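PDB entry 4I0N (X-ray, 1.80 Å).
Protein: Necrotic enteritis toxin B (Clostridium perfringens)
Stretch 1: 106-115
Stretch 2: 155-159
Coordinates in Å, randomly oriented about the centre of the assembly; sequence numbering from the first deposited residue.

Stretch 1, residues 106-115: KNTIDKKDVS
Stretch 2, residues 155-159: RTIQR

A short antiparallel β pairing, closed at one end by an arginine–aspartate salt bridge and at the other by a lysine–glutamine hydrogen bond, joins residues 106-110 to the strand 155-159 of the same chain. The register sets Asn-107 opposite Gln-158, Thr-108 opposite Ile-157, Ile-109 opposite Thr-156 and Asp-110 opposite Arg-155, with CA-CA distances of 5.2, 4.4, 5.2 and 4.6 Å. Ile-109 and Thr-156 form the hydrogen-bonded pair: Ile-109 N donates to Thr-156 O and Thr-156 N to Ile-109 O, both at 2.9 Å. Thr-108 and Ile-157 form the non-hydrogen-bonded pair, where Thr-108 CA lies 3.1 Å from Thr-156 O in a CA-H...O contact. One step on, Gln-158 N donates to Asn-107 O at 2.8 Å, almost linearly (178°).

Thr-108 (phi/psi -124/132) and Ile-109 (-123/119) are extended, as are Thr-156 (-107/127) and Ile-157 (-121/115). Asn-107 precedes them at 52/-135, a positive phi, with its side chain (chi1 m) pointing away; Asp-110 leaves the strand at -99/-14.

Thr-108 and Ile-157 share one face of the sheet, both with chi1 m, and Thr-108 OG1 comes within 3.9 Å of Ile-157 CG2. Ile-109 (m, t) and Thr-156 (m) occupy the other face. Thr-156 is buried; its OG1 is hydrogen-bonded elsewhere in the structure, and Val-114 CG2 (chi1 t) packs 4.3 Å from this OG1. These β-branched residues suit the extended backbone.

At the salt bridge, Arg-155 (p, t, p, chi4 101°) presents the edge of its guanidinium to the carboxylate of Asp-110 (m, chi2 6°). Arg-155 NE donates to Asp-110 OD1 at 2.8 Å and Arg-155 NH2 to Asp-110 OD2 at 3.0 Å, both nearly straight, a bidentate fit of two donors to two acceptors. Thr-108 CG2 lies 4.1 Å from Arg-155 CD, against the aliphatic part of the arginine.

At the far end, the CA-to-CB bond of Lys-106 points away overall, but its chain (m, t, p, p) curls back so that NZ donates to Gln-158 OE1 at 3.0 Å. Gln-158 reaches out with chi1 and chi2 both t and chi3 47°. Gln-158 OE1 also accepts from water 1 at 2.7 Å, and that water accepts from Asn-107 N at 3.0 Å, linking side chain to backbone.

Together the stretches bury 429 Å², of which Gln-158 contributes the largest share. Beyond the pairing, Lys-111 and Lys-112 are exposed and lie in the loop or turn before the strand that starts at Asp-113; Lys-112 NZ forms a salt bridge with Asp-113 OD1 at 3.2 Å.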

# COMPACT_ATOMS: atom_id res chain seq x y z
N LYS A 106 -1.35 6.87 -9.49
CA LYS A 106 -1.06 8.29 -9.36
C LYS A 106 -2.25 9.07 -8.83
O LYS A 106 -3.38 8.57 -8.84
CB LYS A 106 -0.56 8.89 -10.68
CG LYS A 106 0.66 8.15 -11.28
CD LYS A 106 1.58 9.05 -12.15
CE LYS A 106 2.55 9.88 -11.31
NZ LYS A 106 3.33 9.06 -10.31
N ASN A 107 -1.97 10.30 -8.38
CA ASN A 107 -3.00 11.20 -7.88
C ASN A 107 -3.87 10.53 -6.81
O ASN A 107 -3.33 9.87 -5.90
CB ASN A 107 -3.79 11.76 -9.08
CG ASN A 107 -2.89 12.47 -10.07
OD1 ASN A 107 -2.76 12.06 -11.23
ND2 ASN A 107 -2.22 13.52 -9.61
N THR A 108 -5.19 10.70 -6.89
CA THR A 108 -6.10 10.09 -5.92
C THR A 108 -7.13 9.23 -6.63
O THR A 108 -7.75 9.68 -7.61
CB THR A 108 -6.80 11.16 -5.10
OG1 THR A 108 -5.80 11.93 -4.42
CG2 THR A 108 -7.78 10.57 -4.07
N ILE A 109 -7.32 8.01 -6.13
CA ILE A 109 -8.26 7.05 -6.72
C ILE A 109 -9.27 6.62 -5.67
O ILE A 109 -8.90 6.10 -4.62
CB ILE A 109 -7.52 5.83 -7.35
CG1 ILE A 109 -6.54 6.35 -8.41
CG2 ILE A 109 -8.53 4.79 -7.90
CD1 ILE A 109 -5.60 5.34 -9.00
N ASP A 110 -10.54 6.90 -5.95
CA ASP A 110 -11.61 6.60 -5.03
C ASP A 110 -12.31 5.29 -5.43
O ASP A 110 -13.10 4.77 -4.66
CB ASP A 110 -12.68 7.71 -5.03
CG ASP A 110 -12.28 8.94 -4.25
OD1 ASP A 110 -11.12 9.06 -3.77
OD2 ASP A 110 -13.15 9.83 -4.12
N LYS A 111 -12.06 4.80 -6.65
CA LYS A 111 -12.71 3.57 -7.16
C LYS A 111 -12.28 2.38 -6.33
O LYS A 111 -11.12 2.29 -5.93
CB LYS A 111 -12.29 3.30 -8.61
CG LYS A 111 -12.57 4.43 -9.59
CD LYS A 111 -14.05 4.75 -9.66
CE LYS A 111 -14.38 5.94 -10.58
NZ LYS A 111 -13.64 5.90 -11.87
N LYS A 112 -13.19 1.42 -6.12
CA LYS A 112 -12.83 0.25 -5.32
C LYS A 112 -11.66 -0.52 -5.96
O LYS A 112 -10.76 -0.99 -5.25
CB LYS A 112 -14.03 -0.68 -5.12
CG LYS A 112 -13.67 -1.99 -4.41
CD LYS A 112 -14.90 -2.84 -4.10
CE LYS A 112 -15.67 -3.22 -5.34
NZ LYS A 112 -14.98 -4.26 -6.12
N ASP A 113 -11.71 -0.69 -7.28
CA ASP A 113 -10.68 -1.47 -7.96
C ASP A 113 -9.67 -0.54 -8.60
O ASP A 113 -10.02 0.27 -9.48
CB ASP A 113 -11.27 -2.41 -9.01
CG ASP A 113 -12.21 -3.43 -8.43
OD1 ASP A 113 -11.98 -3.87 -7.27
OD2 ASP A 113 -13.18 -3.81 -9.13
N VAL A 114 -8.43 -0.62 -8.14
CA VAL A 114 -7.34 0.19 -8.68
C VAL A 114 -6.59 -0.67 -9.69
O VAL A 114 -6.23 -1.82 -9.41
CB VAL A 114 -6.38 0.64 -7.57
CG1 VAL A 114 -5.15 1.40 -8.15
CG2 VAL A 114 -7.16 1.49 -6.55
N SER A 115 -6.38 -0.11 -10.88
CA SER A 115 -5.69 -0.85 -11.93
C SER A 115 -5.02 0.15 -12.84
O SER A 115 -5.70 1.04 -13.34
CB SER A 115 -6.69 -1.69 -12.74
OG SER A 115 -6.03 -2.47 -13.73
N ARG A 155 -9.72 5.10 -0.02
CA ARG A 155 -9.19 5.73 -1.24
C ARG A 155 -7.67 5.70 -1.20
O ARG A 155 -7.08 5.57 -0.12
CB ARG A 155 -9.67 7.18 -1.36
CG ARG A 155 -9.30 8.05 -0.18
CD ARG A 155 -9.47 9.55 -0.50
NE ARG A 155 -10.74 9.85 -1.13
CZ ARG A 155 -11.80 10.36 -0.51
NH1 ARG A 155 -11.76 10.66 0.79
NH2 ARG A 155 -12.93 10.58 -1.20
N THR A 156 -7.05 5.81 -2.37
CA THR A 156 -5.60 5.85 -2.47
C THR A 156 -5.18 7.27 -2.83
O THR A 156 -5.71 7.86 -3.78
CB THR A 156 -5.10 4.92 -3.58
OG1 THR A 156 -5.39 3.57 -3.20
CG2 THR A 156 -3.57 5.09 -3.79
N ILE A 157 -4.26 7.83 -2.04
CA ILE A 157 -3.74 9.18 -2.29
C ILE A 157 -2.24 9.02 -2.48
O ILE A 157 -1.54 8.60 -1.55
CB ILE A 157 -4.02 10.12 -1.09
CG1 ILE A 157 -5.54 10.17 -0.81
CG2 ILE A 157 -3.41 11.53 -1.34
CD1 ILE A 157 -5.90 10.62 0.60
N GLN A 158 -1.73 9.31 -3.67
CA GLN A 158 -0.27 9.34 -3.80
C GLN A 158 0.23 10.64 -3.18
O GLN A 158 0.02 11.72 -3.73
CB GLN A 158 0.22 9.17 -5.24
CG GLN A 158 1.76 9.04 -5.28
CD GLN A 158 2.33 8.68 -6.64
OE1 GLN A 158 1.96 9.27 -7.66
NE2 GLN A 158 3.27 7.72 -6.67
N ARG A 159 0.85 10.54 -2.01
CA ARG A 159 1.21 11.71 -1.21
C ARG A 159 2.61 12.24 -1.51
O ARG A 159 2.89 13.42 -1.27
CB ARG A 159 1.06 11.40 0.28
CG ARG A 159 1.72 10.08 0.71
CD ARG A 159 1.56 9.82 2.19
NE ARG A 159 2.18 10.87 3.00
CZ ARG A 159 3.47 10.92 3.33
NH1 ARG A 159 4.32 9.98 2.93
NH2 ARG A 159 3.92 11.93 4.07
O HOH W 1 0.69 11.57 -8.12